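Local coordinates for anopheles gambiae adenosine kinase (Anopheles gambiae, PDB 3LOO), which catalyses the ATP-dependent phosphorylation of adenosine to AMP, as an adenosine kinase of the pfkB carbohydrate kinase family, at residues Phe180-Ser183 against Gly184-Thr188; Asn158-Pro162 against Glu163-Ser167; Gly81-Gln84 against Asn85-Val89; Ala318-Gly321 against Gly322-Gln326. All blocks are in the same frame, centred on the assembly; numbering follows the deposited sequence.

Overall arrangement
Contacts 1, 3 and 4 are local turns of the chain in the core of the pfkB fold, and all three come close to the bound bis(adenosine)-5'-tetraphosphate; contact 2 lies further out, in a loop. Contacts 1 and 3, with centres about 12 Å apart, hold one adenosine between them: Phe185 lies over its base, while Gly81, Ser82 and Asn85 bond to base and ribose. Contact 4 runs beside contact 3, centres about 10 Å apart, with Val320 and Ala318 packed on Ser86 and Val89; its Val320 also meets Tyr181 of contact 1. Contact 2 stands about 26 Å from contact 4, centre to centre, and joins the cluster through Phe160, which packs on Phe186 of contact 1.

Contact 1: Phe180-Ser183 against Gly184-Thr188; sequences FYVS and GFFFT. With B4P (bis(adenosine)-5'-tetraphosphate), chain D.
Ser183 and Phe186 meet where strand 179-183 turns into helix 187-203, the first connection of a beta-alpha-beta unit that ends in strand 207-211. Phe186 N makes two bent hydrogen bonds to this serine, 3.1 Å to Ser183 O (139°) and 3.2 Å to Ser183 OG (137°). A chi1 of 57° folds OG back over the backbone of Ser183, bringing it to Phe186 N. Phe185 can be followed outward from here. Its CB touches Ser183 OG on the protein side and lies 3.3 Å from B4P N1A on the other. CG continues over N1A and C6A; CD1 meets N6A, CD2 meets C2A and N3A, CE1 lies near C5A and N7A, CE2 near C4A, and CZ reaches N7A. The ring covers one face of an adenine in the ligand pocket. Elsewhere in the turn, Val182 CG1 packs 3.8 Å from Phe186 CD2 and approaches the edge of the Phe187 ring, while B4P C5A stands over the centre of the Phe185 ring, 3.4 Å above its plane.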
loop_
_atom_site.group_PDB
_atom_site.type_symbol
_atom_site.label_atom_id
_atom_site.label_comp_id
_atom_site.label_asym_id
_atom_site.label_seq_id
_atom_site.Cartn_x
_atom_site.Cartn_y
_atom_site.Cartn_z
ATOM N N PHE A 180 5.987 -11.460 -0.760
ATOM C CA PHE A 180 5.190 -10.910 0.339
ATOM C C PHE A 180 5.234 -9.397 0.256
ATOM O O PHE A 180 6.296 -8.814 -0.025
ATOM C CB PHE A 180 5.707 -11.373 1.718
ATOM C CG PHE A 180 5.637 -12.857 1.927
ATOM C CD1 PHE A 180 4.471 -13.455 2.383
ATOM C CD2 PHE A 180 6.743 -13.666 1.629
ATOM C CE1 PHE A 180 4.397 -14.833 2.589
ATOM C CE2 PHE A 180 6.694 -15.069 1.803
ATOM C CZ PHE A 180 5.508 -15.660 2.279
ATOM N N TYR A 181 4.077 -8.776 0.474
ATOM C CA TYR A 181 3.957 -7.322 0.412
ATOM C C TYR A 181 3.118 -6.843 1.588
ATOM O O TYR A 181 1.999 -7.334 1.804
ATOM C CB TYR A 181 3.362 -6.851 -0.917
ATOM C CG TYR A 181 3.225 -5.356 -1.020
ATOM C CD1 TYR A 181 4.329 -4.505 -0.795
ATOM C CD2 TYR A 181 1.983 -4.767 -1.313
ATOM C CE1 TYR A 181 4.193 -3.090 -0.873
ATOM C CE2 TYR A 181 1.829 -3.390 -1.382
ATOM C CZ TYR A 181 2.942 -2.549 -1.169
ATOM O OH TYR A 181 2.795 -1.188 -1.263
ATOM N N VAL A 182 3.642 -5.865 2.327
ATOM C CA VAL A 182 2.950 -5.317 3.491
ATOM C C VAL A 182 3.048 -3.797 3.450
ATOM O O VAL A 182 4.054 -3.272 3.019
ATOM C CB VAL A 182 3.538 -5.847 4.805
ATOM C CG1 VAL A 182 2.760 -5.303 6.006
ATOM C CG2 VAL A 182 3.458 -7.403 4.870
ATOM N N SER A 183 2.009 -3.084 3.866
ATOM C CA SER A 183 2.101 -1.600 3.896
ATOM C C SER A 183 2.605 -1.174 5.272
ATOM O O SER A 183 2.399 -1.890 6.257
ATOM C CB SER A 183 0.738 -0.955 3.660
ATOM O OG SER A 183 -0.177 -1.438 4.638
ATOM N N GLY A 184 3.241 -0.009 5.356
ATOM C CA GLY A 184 3.489 0.586 6.689
ATOM C C GLY A 184 2.194 0.837 7.468
ATOM O O GLY A 184 2.176 0.736 8.702
ATOM N N PHE A 185 1.102 1.146 6.759
ATOM C CA PHE A 185 -0.244 1.231 7.353
ATOM C C PHE A 185 -0.618 0.034 8.267
ATOM O O PHE A 185 -1.277 0.199 9.307
ATOM C CB PHE A 185 -1.286 1.328 6.232
ATOM C CG PHE A 185 -1.303 2.652 5.498
ATOM C CD1 PHE A 185 -1.219 3.876 6.199
ATOM C CD2 PHE A 185 -1.477 2.678 4.113
ATOM C CE1 PHE A 185 -1.304 5.093 5.537
ATOM C CE2 PHE A 185 -1.542 3.906 3.407
ATOM C CZ PHE A 185 -1.455 5.127 4.142
ATOM N N PHE A 186 -0.227 -1.172 7.841
ATOM C CA PHE A 186 -0.535 -2.398 8.584
ATOM C C PHE A 186 0.190 -2.470 9.931
ATOM O O PHE A 186 -0.223 -3.235 10.814
ATOM C CB PHE A 186 -0.246 -3.659 7.706
ATOM C CG PHE A 186 -0.692 -4.987 8.311
ATOM C CD1 PHE A 186 -2.037 -5.358 8.347
ATOM C CD2 PHE A 186 0.254 -5.894 8.784
ATOM C CE1 PHE A 186 -2.454 -6.597 8.858
ATOM C CE2 PHE A 186 -0.133 -7.134 9.296
ATOM C CZ PHE A 186 -1.492 -7.498 9.333
ATOM N N PHE A 187 1.259 -1.691 10.096
ATOM C CA PHE A 187 1.954 -1.614 11.416
ATOM C C PHE A 187 1.057 -1.114 12.550
ATOM O O PHE A 187 1.230 -1.522 13.717
ATOM C CB PHE A 187 3.207 -0.748 11.357
ATOM C CG PHE A 187 4.312 -1.298 10.495
ATOM C CD1 PHE A 187 4.081 -2.298 9.530
ATOM C CD2 PHE A 187 5.584 -0.759 10.607
ATOM C CE1 PHE A 187 5.123 -2.744 8.726
ATOM C CE2 PHE A 187 6.614 -1.207 9.812
ATOM C CZ PHE A 187 6.383 -2.191 8.866
ATOM N N THR A 188 0.087 -0.258 12.213
ATOM C CA THR A 188 -0.909 0.222 13.191
ATOM C C THR A 188 -1.636 -0.977 13.770
ATOM O O THR A 188 -1.970 -1.018 14.965
ATOM C CB THR A 188 -1.965 1.158 12.520
ATOM O OG1 THR A 188 -1.290 2.221 11.870
ATOM C CG2 THR A 188 -2.981 1.728 13.544
HETATM P PA B4P D . -3.355 8.239 -2.211
HETATM O O1A B4P D . -4.387 8.570 -3.277
HETATM O O2A B4P D . -3.153 9.252 -1.085
HETATM O O3A B4P D . -1.942 8.219 -2.972
HETATM P PB B4P D . -1.010 6.925 -2.965
HETATM O O1B B4P D . -1.627 5.788 -3.783
HETATM O O2B B4P D . -0.422 6.633 -1.594
HETATM O O3B B4P D . -0.012 7.820 -3.949
HETATM P PG B4P D . 1.514 8.255 -3.676
HETATM O O1G B4P D . 1.617 9.613 -3.072
HETATM O O2G B4P D . 2.143 7.140 -2.864
HETATM O O3G B4P D . 2.188 8.252 -5.129
HETATM P PD B4P D . 2.707 9.465 -6.058
HETATM O O1D B4P D . 1.757 10.595 -5.913
HETATM O O2D B4P D . 4.186 9.692 -5.915
HETATM O O5E B4P D . -3.611 6.748 -1.616
HETATM C C5E B4P D . -4.984 6.513 -1.390
HETATM C C4E B4P D . -5.284 5.231 -0.668
HETATM O O4E B4P D . -4.660 5.151 0.614
HETATM C C3E B4P D . -6.758 5.207 -0.371
HETATM O O3E B4P D . -7.313 4.278 -1.322
HETATM C C2E B4P D . -6.868 4.656 1.047
HETATM O O2E B4P D . -7.771 3.554 1.201
HETATM C C1E B4P D . -5.419 4.275 1.405
HETATM N N9A B4P D . -5.173 4.534 2.835
HETATM C C8A B4P D . -5.154 5.733 3.488
HETATM N N7A B4P D . -4.899 5.490 4.807
HETATM C C5A B4P D . -4.792 4.142 4.999
HETATM C C6A B4P D . -4.534 3.309 6.100
HETATM N N6A B4P D . -4.367 3.784 7.374
HETATM N N1A B4P D . -4.502 1.966 5.912
HETATM C C2A B4P D . -4.660 1.424 4.679
HETATM N N3A B4P D . -4.894 2.201 3.609
HETATM C C4A B4P D . -4.953 3.551 3.742
HETATM O O5F B4P D . 2.409 8.799 -7.485
HETATM C C5F B4P D . 2.780 7.459 -7.785
HETATM C C4F B4P D . 2.799 7.346 -9.309
HETATM O O4F B4P D . 1.602 7.882 -9.902
HETATM C C3F B4P D . 3.892 8.214 -9.906
HETATM O O3F B4P D . 5.142 7.545 -9.803
HETATM C C2F B4P D . 3.411 8.400 -11.332
HETATM O O2F B4P D . 3.770 7.261 -12.139
HETATM C C1F B4P D . 1.885 8.508 -11.161
HETATM N N9B B4P D . 1.549 9.963 -11.054
HETATM C C8B B4P D . 1.279 10.633 -9.916
HETATM N N7B B4P D . 1.030 11.940 -10.169
HETATM C C5B B4P D . 1.137 12.143 -11.498
HETATM C C6B B4P D . 1.016 13.238 -12.350
HETATM N N6B B4P D . 0.702 14.450 -11.826
HETATM N N1B B4P D . 1.192 13.074 -13.698
HETATM C C2B B4P D . 1.502 11.864 -14.225
HETATM N N3B B4P D . 1.647 10.759 -13.440
HETATM C C4B B4P D . 1.485 10.838 -12.082
#

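Contact 2: Asn158-Pro162 against Glu163-Ser167; sequences NDFTP and EHLRS
Thr161 O accepts the backbone N-H of His164 at 2.9 Å, and Pro162 O accepts that of Leu165 at 3.1 Å, so two successive carbonyls are satisfied three residues on, in a short helical turn within the loop between strand 147-153 and helix 168-176. Both donors stand well above the carbonyl planes, 45° out for His164 N and 55° out for Leu165 N. Arg166 N repeats the pattern on Glu163 O. The polar side chains look elsewhere for partners: Thr161 OG1 is hydrogen-bonded to Gln129 NE2, and His164 NE2 to Gln127 O, both on strand 125-131. Asn170 serves the far end of the turn, its ND2 bonding to His164 O and its N weakly to the N-cap Ser167 OG. Glu163 runs alongside the proline, with chi1 nearly eclipsed at -11° and a bend at chi2, bringing OE2 3.3 Å from Pro162 CD. Its OE1 forms a salt bridge with Arg166 NH2 that is modelled very short, 2.5 Å, and is doubtful in detail. Phe160 offers the edge of its ring to Leu165, CZ to CD2 at 3.8 Å, and its CE1 lies 3.9 Å from His164 CD2, the two rings being oblique. The bonding is therefore divided: backbone N-H groups close the turn, histidine and threonine tie it to a neighbouring strand, and the apparent Glu163-Arg166 pair joins exposed residues.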
loop_
_atom_site.group_PDB
_atom_site.type_symbol
_atom_site.label_atom_id
_atom_site.label_comp_id
_atom_site.label_asym_id
_atom_site.label_seq_id
_atom_site.Cartn_x
_atom_site.Cartn_y
_atom_site.Cartn_z
ATOM N N ASN A 158 -8.448 -3.027 12.425
ATOM C CA ASN A 158 -7.677 -3.125 13.658
ATOM C C ASN A 158 -7.926 -4.408 14.454
ATOM O O ASN A 158 -7.168 -4.702 15.381
ATOM C CB ASN A 158 -7.876 -1.896 14.573
ATOM C CG ASN A 158 -6.573 -1.398 15.156
ATOM O OD1 ASN A 158 -5.751 -2.171 15.687
ATOM N ND2 ASN A 158 -6.352 -0.121 15.048
ATOM N N ASP A 159 -8.949 -5.179 14.108
ATOM C CA ASP A 159 -9.189 -6.439 14.796
ATOM C C ASP A 159 -8.408 -7.614 14.235
ATOM O O ASP A 159 -8.688 -8.733 14.587
ATOM C CB ASP A 159 -10.690 -6.764 14.822
ATOM C CG ASP A 159 -11.501 -5.725 15.618
ATOM O OD1 ASP A 159 -10.889 -4.941 16.354
ATOM O OD2 ASP A 159 -12.738 -5.667 15.482
ATOM N N PHE A 160 -7.437 -7.373 13.349
ATOM C CA PHE A 160 -6.655 -8.448 12.777
ATOM C C PHE A 160 -5.804 -9.093 13.871
ATOM O O PHE A 160 -5.197 -8.389 14.667
ATOM C CB PHE A 160 -5.732 -7.916 11.680
ATOM C CG PHE A 160 -4.929 -8.987 10.984
ATOM C CD1 PHE A 160 -5.417 -9.585 9.827
ATOM C CD2 PHE A 160 -3.692 -9.394 11.478
ATOM C CE1 PHE A 160 -4.705 -10.598 9.182
ATOM C CE2 PHE A 160 -2.968 -10.395 10.832
ATOM C CZ PHE A 160 -3.472 -10.989 9.674
ATOM N N THR A 161 -5.724 -10.422 13.869
ATOM C CA THR A 161 -4.879 -11.128 14.846
ATOM C C THR A 161 -3.946 -12.119 14.171
ATOM O O THR A 161 -4.327 -12.760 13.183
ATOM C CB THR A 161 -5.694 -11.876 15.920
ATOM O OG1 THR A 161 -6.586 -12.795 15.283
ATOM C CG2 THR A 161 -6.468 -10.939 16.759
ATOM N N PRO A 162 -2.727 -12.275 14.724
ATOM C CA PRO A 162 -1.765 -13.258 14.201
ATOM C C PRO A 162 -2.373 -14.649 14.043
ATOM O O PRO A 162 -1.939 -15.419 13.199
ATOM C CB PRO A 162 -0.676 -13.286 15.278
ATOM C CG PRO A 162 -0.728 -11.923 15.902
ATOM C CD PRO A 162 -2.153 -11.457 15.822
ATOM N N GLU A 163 -3.386 -14.948 14.848
ATOM C CA GLU A 163 -4.018 -16.249 14.831
ATOM C C GLU A 163 -4.682 -16.518 13.478
ATOM O O GLU A 163 -4.711 -17.654 13.034
ATOM C CB GLU A 163 -5.046 -16.407 15.975
ATOM C CG GLU A 163 -5.070 -15.316 17.109
ATOM C CD GLU A 163 -3.726 -15.071 17.803
ATOM O OE1 GLU A 163 -3.134 -16.035 18.346
ATOM O OE2 GLU A 163 -3.264 -13.906 17.811
ATOM N N HIS A 164 -5.194 -15.477 12.812
ATOM C CA HIS A 164 -5.829 -15.653 11.484
ATOM C C HIS A 164 -4.882 -16.350 10.510
ATOM O O HIS A 164 -5.301 -17.140 9.647
ATOM C CB HIS A 164 -6.298 -14.303 10.910
ATOM C CG HIS A 164 -6.992 -14.405 9.581
ATOM N ND1 HIS A 164 -8.208 -15.041 9.417
ATOM C CD2 HIS A 164 -6.652 -13.925 8.358
ATOM C CE1 HIS A 164 -8.584 -14.952 8.150
ATOM N NE2 HIS A 164 -7.657 -14.282 7.485
ATOM N N LEU A 165 -3.599 -16.049 10.647
ATOM C CA LEU A 165 -2.593 -16.639 9.784
ATOM C C LEU A 165 -2.210 -18.064 10.196
ATOM O O LEU A 165 -1.532 -18.752 9.443
ATOM C CB LEU A 165 -1.352 -15.760 9.723
ATOM C CG LEU A 165 -1.537 -14.302 9.293
ATOM C CD1 LEU A 165 -0.170 -13.614 9.282
ATOM C CD2 LEU A 165 -2.254 -14.173 7.933
ATOM N N ARG A 166 -2.654 -18.498 11.375
ATOM C CA ARG A 166 -2.271 -19.815 11.906
ATOM C C ARG A 166 -3.265 -20.953 11.652
ATOM O O ARG A 166 -3.014 -22.072 12.094
ATOM C CB ARG A 166 -1.994 -19.742 13.410
ATOM C CG ARG A 166 -0.581 -19.330 13.758
ATOM C CD ARG A 166 -0.260 -19.683 15.219
ATOM N NE ARG A 166 -0.833 -18.738 16.177
ATOM C CZ ARG A 166 -0.325 -17.532 16.435
ATOM N NH1 ARG A 166 0.763 -17.112 15.790
ATOM N NH2 ARG A 166 -0.907 -16.739 17.327
ATOM N N SER A 167 -4.386 -20.686 10.986
ATOM C CA SER A 167 -5.237 -21.787 10.542
ATOM C C SER A 167 -4.451 -22.646 9.511
ATOM O O SER A 167 -3.514 -22.166 8.881
ATOM C CB SER A 167 -6.573 -21.292 9.975
ATOM O OG SER A 167 -6.384 -20.598 8.750
#

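Contact 3: Gly81-Gln84 against Asn85-Val89; sequences GSVQ and NSLRV. With B4P (bis(adenosine)-5'-tetraphosphate), chain D.
The adenosine-binding end of helix 82-94 forms part of the ligand pocket, with Gly81 in the N-cap position. Gly81 N donates to the ribose hydroxyl O2E at 2.8 Å, Ser82 N to the adenine N3A at 3.2 Å, and Asn85 ND2, one turn further on, to O3E at 3.1 Å. Asn85 CG is anti to its carbonyl carbon (chi1 -76°), which directs the amide back along the helix toward the ribose. Behind the ligand the first turns are regular: Asn85 N bonds to Gly81 O at 2.9 Å and Leu87 N to Val83 O at 2.9 Å, both nearly straight. A water links the two serines on one side, donating to Ser82 OG at 2.9 Å and to Ser86 OG at 2.8 Å. Asp317 is hydrogen-bonded to three of these side chains, through OD2 to Asn85 ND2, through OD1 to Ser82 OG and through its backbone O to Ser86 OG. Val83 packs along Leu87, CG1 to CD1 at 4.0 Å, and both rest against Phe102 of strand 100-107. Two backbone N-H groups at the helix start and one amide thus read both ribose hydroxyls and the base, and the Asp317 carboxylate bonded to ND2 probably fixes the rotation of the Asn85 amide.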
loop_
_atom_site.group_PDB
_atom_site.type_symbol
_atom_site.label_atom_id
_atom_site.label_comp_id
_atom_site.label_asym_id
_atom_site.label_seq_id
_atom_site.Cartn_x
_atom_site.Cartn_y
_atom_site.Cartn_z
ATOM N N GLY A 81 -7.980 0.834 0.724
ATOM C CA GLY A 81 -6.900 0.160 1.432
ATOM C C GLY A 81 -5.713 -0.008 0.474
ATOM O O GLY A 81 -5.851 -0.498 -0.668
ATOM N N SER A 82 -4.559 0.458 0.923
ATOM C CA SER A 82 -3.354 0.505 0.094
ATOM C C SER A 82 -2.977 -0.860 -0.552
ATOM O O SER A 82 -2.897 -0.968 -1.761
ATOM C CB SER A 82 -2.188 1.017 0.940
ATOM O OG SER A 82 -1.025 1.127 0.146
ATOM N N VAL A 83 -2.734 -1.873 0.268
ATOM C CA VAL A 83 -2.273 -3.170 -0.216
ATOM C C VAL A 83 -3.379 -3.834 -1.047
ATOM O O VAL A 83 -3.105 -4.416 -2.092
ATOM C CB VAL A 83 -1.864 -4.134 0.979
ATOM C CG1 VAL A 83 -1.536 -5.562 0.440
ATOM C CG2 VAL A 83 -0.697 -3.553 1.742
ATOM N N GLN A 84 -4.630 -3.739 -0.584
ATOM C CA GLN A 84 -5.755 -4.206 -1.381
ATOM C C GLN A 84 -5.802 -3.607 -2.792
ATOM O O GLN A 84 -5.961 -4.359 -3.774
ATOM C CB GLN A 84 -7.094 -4.010 -0.654
ATOM C CG GLN A 84 -8.191 -4.868 -1.292
ATOM C CD GLN A 84 -9.427 -5.031 -0.411
ATOM O OE1 GLN A 84 -9.949 -6.131 -0.301
ATOM N NE2 GLN A 84 -9.936 -3.921 0.169
ATOM N N ASN A 85 -5.665 -2.283 -2.887
ATOM C CA ASN A 85 -5.614 -1.581 -4.165
ATOM C C ASN A 85 -4.496 -2.141 -5.062
ATOM O O ASN A 85 -4.705 -2.372 -6.244
ATOM C CB ASN A 85 -5.254 -0.095 -3.987
ATOM C CG ASN A 85 -6.404 0.775 -3.476
ATOM O OD1 ASN A 85 -7.581 0.421 -3.555
ATOM N ND2 ASN A 85 -6.033 1.931 -2.910
ATOM N N SER A 86 -3.297 -2.296 -4.486
ATOM C CA SER A 86 -2.144 -2.773 -5.236
ATOM C C SER A 86 -2.374 -4.198 -5.784
ATOM O O SER A 86 -2.074 -4.487 -6.942
ATOM C CB SER A 86 -0.883 -2.693 -4.362
ATOM O OG SER A 86 -0.442 -1.339 -4.205
ATOM N N LEU A 87 -2.893 -5.085 -4.943
ATOM C CA LEU A 87 -3.196 -6.450 -5.385
ATOM C C LEU A 87 -4.313 -6.502 -6.463
ATOM O O LEU A 87 -4.241 -7.323 -7.393
ATOM C CB LEU A 87 -3.494 -7.347 -4.177
ATOM C CG LEU A 87 -2.266 -8.038 -3.610
ATOM C CD1 LEU A 87 -1.137 -7.116 -3.182
ATOM C CD2 LEU A 87 -2.688 -8.972 -2.428
ATOM N N ARG A 88 -5.290 -5.593 -6.383
ATOM C CA ARG A 88 -6.341 -5.509 -7.402
ATOM C C ARG A 88 -5.756 -5.050 -8.755
ATOM O O ARG A 88 -6.060 -5.653 -9.794
ATOM C CB ARG A 88 -7.514 -4.616 -6.937
ATOM C CG ARG A 88 -8.349 -5.201 -5.746
ATOM C CD ARG A 88 -9.413 -4.183 -5.230
ATOM N NE ARG A 88 -10.163 -3.684 -6.393
ATOM C CZ ARG A 88 -10.583 -2.437 -6.581
ATOM N NH1 ARG A 88 -10.373 -1.483 -5.677
ATOM N NH2 ARG A 88 -11.228 -2.143 -7.705
ATOM N N VAL A 89 -4.896 -4.028 -8.727
ATOM C CA VAL A 89 -4.185 -3.590 -9.936
ATOM C C VAL A 89 -3.289 -4.698 -10.510
ATOM O O VAL A 89 -3.353 -4.969 -11.707
ATOM C CB VAL A 89 -3.430 -2.214 -9.730
ATOM C CG1 VAL A 89 -2.518 -1.823 -10.970
ATOM C CG2 VAL A 89 -4.444 -1.102 -9.372
HETATM P PA B4P D . -3.355 8.239 -2.211
HETATM O O1A B4P D . -4.387 8.570 -3.277
HETATM O O2A B4P D . -3.153 9.252 -1.085
HETATM O O3A B4P D . -1.942 8.219 -2.972
HETATM P PB B4P D . -1.010 6.925 -2.965
HETATM O O1B B4P D . -1.627 5.788 -3.783
HETATM O O2B B4P D . -0.422 6.633 -1.594
HETATM O O3B B4P D . -0.012 7.820 -3.949
HETATM P PG B4P D . 1.514 8.255 -3.676
HETATM O O1G B4P D . 1.617 9.613 -3.072
HETATM O O2G B4P D . 2.143 7.140 -2.864
HETATM O O3G B4P D . 2.188 8.252 -5.129
HETATM P PD B4P D . 2.707 9.465 -6.058
HETATM O O1D B4P D . 1.757 10.595 -5.913
HETATM O O2D B4P D . 4.186 9.692 -5.915
HETATM O O5E B4P D . -3.611 6.748 -1.616
HETATM C C5E B4P D . -4.984 6.513 -1.390
HETATM C C4E B4P D . -5.284 5.231 -0.668
HETATM O O4E B4P D . -4.660 5.151 0.614
HETATM C C3E B4P D . -6.758 5.207 -0.371
HETATM O O3E B4P D . -7.313 4.278 -1.322
HETATM C C2E B4P D . -6.868 4.656 1.047
HETATM O O2E B4P D . -7.771 3.554 1.201
HETATM C C1E B4P D . -5.419 4.275 1.405
HETATM N N9A B4P D . -5.173 4.534 2.835
HETATM C C8A B4P D . -5.154 5.733 3.488
HETATM N N7A B4P D . -4.899 5.490 4.807
HETATM C C5A B4P D . -4.792 4.142 4.999
HETATM C C6A B4P D . -4.534 3.309 6.100
HETATM N N6A B4P D . -4.367 3.784 7.374
HETATM N N1A B4P D . -4.502 1.966 5.912
HETATM C C2A B4P D . -4.660 1.424 4.679
HETATM N N3A B4P D . -4.894 2.201 3.609
HETATM C C4A B4P D . -4.953 3.551 3.742
HETATM O O5F B4P D . 2.409 8.799 -7.485
HETATM C C5F B4P D . 2.780 7.459 -7.785
HETATM C C4F B4P D . 2.799 7.346 -9.309
HETATM O O4F B4P D . 1.602 7.882 -9.902
HETATM C C3F B4P D . 3.892 8.214 -9.906
HETATM O O3F B4P D . 5.142 7.545 -9.803
HETATM C C2F B4P D . 3.411 8.400 -11.332
HETATM O O2F B4P D . 3.770 7.261 -12.139
HETATM C C1F B4P D . 1.885 8.508 -11.161
HETATM N N9B B4P D . 1.549 9.963 -11.054
HETATM C C8B B4P D . 1.279 10.633 -9.916
HETATM N N7B B4P D . 1.030 11.940 -10.169
HETATM C C5B B4P D . 1.137 12.143 -11.498
HETATM C C6B B4P D . 1.016 13.238 -12.350
HETATM N N6B B4P D . 0.702 14.450 -11.826
HETATM N N1B B4P D . 1.192 13.074 -13.698
HETATM C C2B B4P D . 1.502 11.864 -14.225
HETATM N N3B B4P D . 1.647 10.759 -13.440
HETATM C C4B B4P D . 1.485 10.838 -12.082
HETATM O O HOH W 1 0.351 -0.606 -1.664
#

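Contact 4: Ala318-Gly321 against Gly322-Gln326; sequences AFVG and GFLAQ
Val320 and Leu324, one turn apart on helix 315-328, run alongside each other, and Val320 CG1 touches Leu324 CD1 at 3.8 Å. Val320 CG1 is anti to its backbone N (chi1 173°), which carries that methyl along the helix toward Leu324, whose CG also rests 3.5 Å from Val320 O. That carbonyl is at the same time the acceptor for Leu324 N at 2.9 Å. Further i to i+4 bonds hold the frame: Gly322 N to Ala318 O at 3.0 Å, Phe323 N to Phe319 O at 3.1 Å and Ala325 N to Gly321 O at 3.0 Å. Phe323 sends its ring away from the turn, while its CB stays 3.4 Å from Val320 O. Gly321 and Gly322 bring no side chain to the surface turned to helix 82-94. Beyond this shell, Phe323 and Phe319 pack on Ile278 of strand 276-281, the Phe319 side chain coming about 4 Å from the bound B4P at the nearest atoms. Val320 touches Asn211 and Leu324 touches Met209, both of strand 207-211; Ala325 touches Ile93 of helix 82-94, and Ala318 reaches Ile347 of helix 333-350, so the helix is wedged between two other helices and the central sheet.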
loop_
_atom_site.group_PDB
_atom_site.type_symbol
_atom_site.label_atom_id
_atom_site.label_comp_id
_atom_site.label_asym_id
_atom_site.label_seq_id
_atom_site.Cartn_x
_atom_site.Cartn_y
_atom_site.Cartn_z
ATOM N N ALA A 318 -1.355 1.777 -7.307
ATOM C CA ALA A 318 -1.390 1.263 -8.655
ATOM C C ALA A 318 -0.011 1.112 -9.247
ATOM O O ALA A 318 0.229 0.170 -10.036
ATOM C CB ALA A 318 -2.226 2.257 -9.578
ATOM N N PHE A 319 0.875 2.053 -8.904
ATOM C CA PHE A 319 2.273 1.937 -9.296
ATOM C C PHE A 319 2.824 0.620 -8.754
ATOM O O PHE A 319 3.439 -0.148 -9.495
ATOM C CB PHE A 319 3.127 3.085 -8.770
ATOM C CG PHE A 319 4.589 2.877 -9.023
ATOM C CD1 PHE A 319 5.165 3.246 -10.250
ATOM C CD2 PHE A 319 5.378 2.245 -8.067
ATOM C CE1 PHE A 319 6.510 3.004 -10.511
ATOM C CE2 PHE A 319 6.735 1.985 -8.325
ATOM C CZ PHE A 319 7.305 2.358 -9.536
ATOM N N VAL A 320 2.596 0.354 -7.481
ATOM C CA VAL A 320 3.072 -0.920 -6.881
ATOM C C VAL A 320 2.399 -2.156 -7.505
ATOM O O VAL A 320 3.073 -3.134 -7.797
ATOM C CB VAL A 320 2.950 -0.951 -5.342
ATOM C CG1 VAL A 320 3.311 -2.375 -4.775
ATOM C CG2 VAL A 320 3.917 0.073 -4.707
ATOM N N GLY A 321 1.086 -2.112 -7.714
ATOM C CA GLY A 321 0.415 -3.226 -8.425
ATOM C C GLY A 321 1.058 -3.545 -9.788
ATOM O O GLY A 321 1.245 -4.698 -10.104
ATOM N N GLY A 322 1.376 -2.524 -10.584
ATOM C CA GLY A 322 2.007 -2.702 -11.903
ATOM C C GLY A 322 3.377 -3.353 -11.747
ATOM O O GLY A 322 3.728 -4.286 -12.477
ATOM N N PHE A 323 4.154 -2.843 -10.791
ATOM C CA PHE A 323 5.474 -3.386 -10.448
ATOM C C PHE A 323 5.392 -4.866 -10.086
ATOM O O PHE A 323 6.191 -5.699 -10.598
ATOM C CB PHE A 323 6.102 -2.589 -9.281
ATOM C CG PHE A 323 7.471 -3.093 -8.844
ATOM C CD1 PHE A 323 8.635 -2.436 -9.268
ATOM C CD2 PHE A 323 7.594 -4.196 -8.017
ATOM C CE1 PHE A 323 9.909 -2.883 -8.882
ATOM C CE2 PHE A 323 8.853 -4.641 -7.607
ATOM C CZ PHE A 323 10.021 -3.986 -8.042
ATOM N N LEU A 324 4.451 -5.203 -9.210
ATOM C CA LEU A 324 4.312 -6.596 -8.707
ATOM C C LEU A 324 3.835 -7.533 -9.844
ATOM O O LEU A 324 4.222 -8.688 -9.891
ATOM C CB LEU A 324 3.314 -6.674 -7.540
ATOM C CG LEU A 324 3.782 -6.106 -6.183
ATOM C CD1 LEU A 324 2.617 -6.051 -5.249
ATOM C CD2 LEU A 324 4.870 -7.001 -5.587
ATOM N N ALA A 325 2.967 -7.042 -10.727
ATOM C CA ALA A 325 2.519 -7.866 -11.862
ATOM C C ALA A 325 3.714 -8.342 -12.728
ATOM O O ALA A 325 3.714 -9.471 -13.268
ATOM C CB ALA A 325 1.519 -7.101 -12.697
ATOM N N GLN A 326 4.713 -7.477 -12.901
ATOM C CA GLN A 326 5.875 -7.842 -13.703
ATOM C C GLN A 326 6.867 -8.660 -12.915
ATOM O O GLN A 326 7.537 -9.519 -13.485
ATOM C CB GLN A 326 6.550 -6.622 -14.329
ATOM C CG GLN A 326 5.624 -5.883 -15.288
ATOM C CD GLN A 326 4.934 -6.811 -16.302
ATOM O OE1 GLN A 326 5.513 -7.790 -16.771
ATOM N NE2 GLN A 326 3.693 -6.495 -16.644
#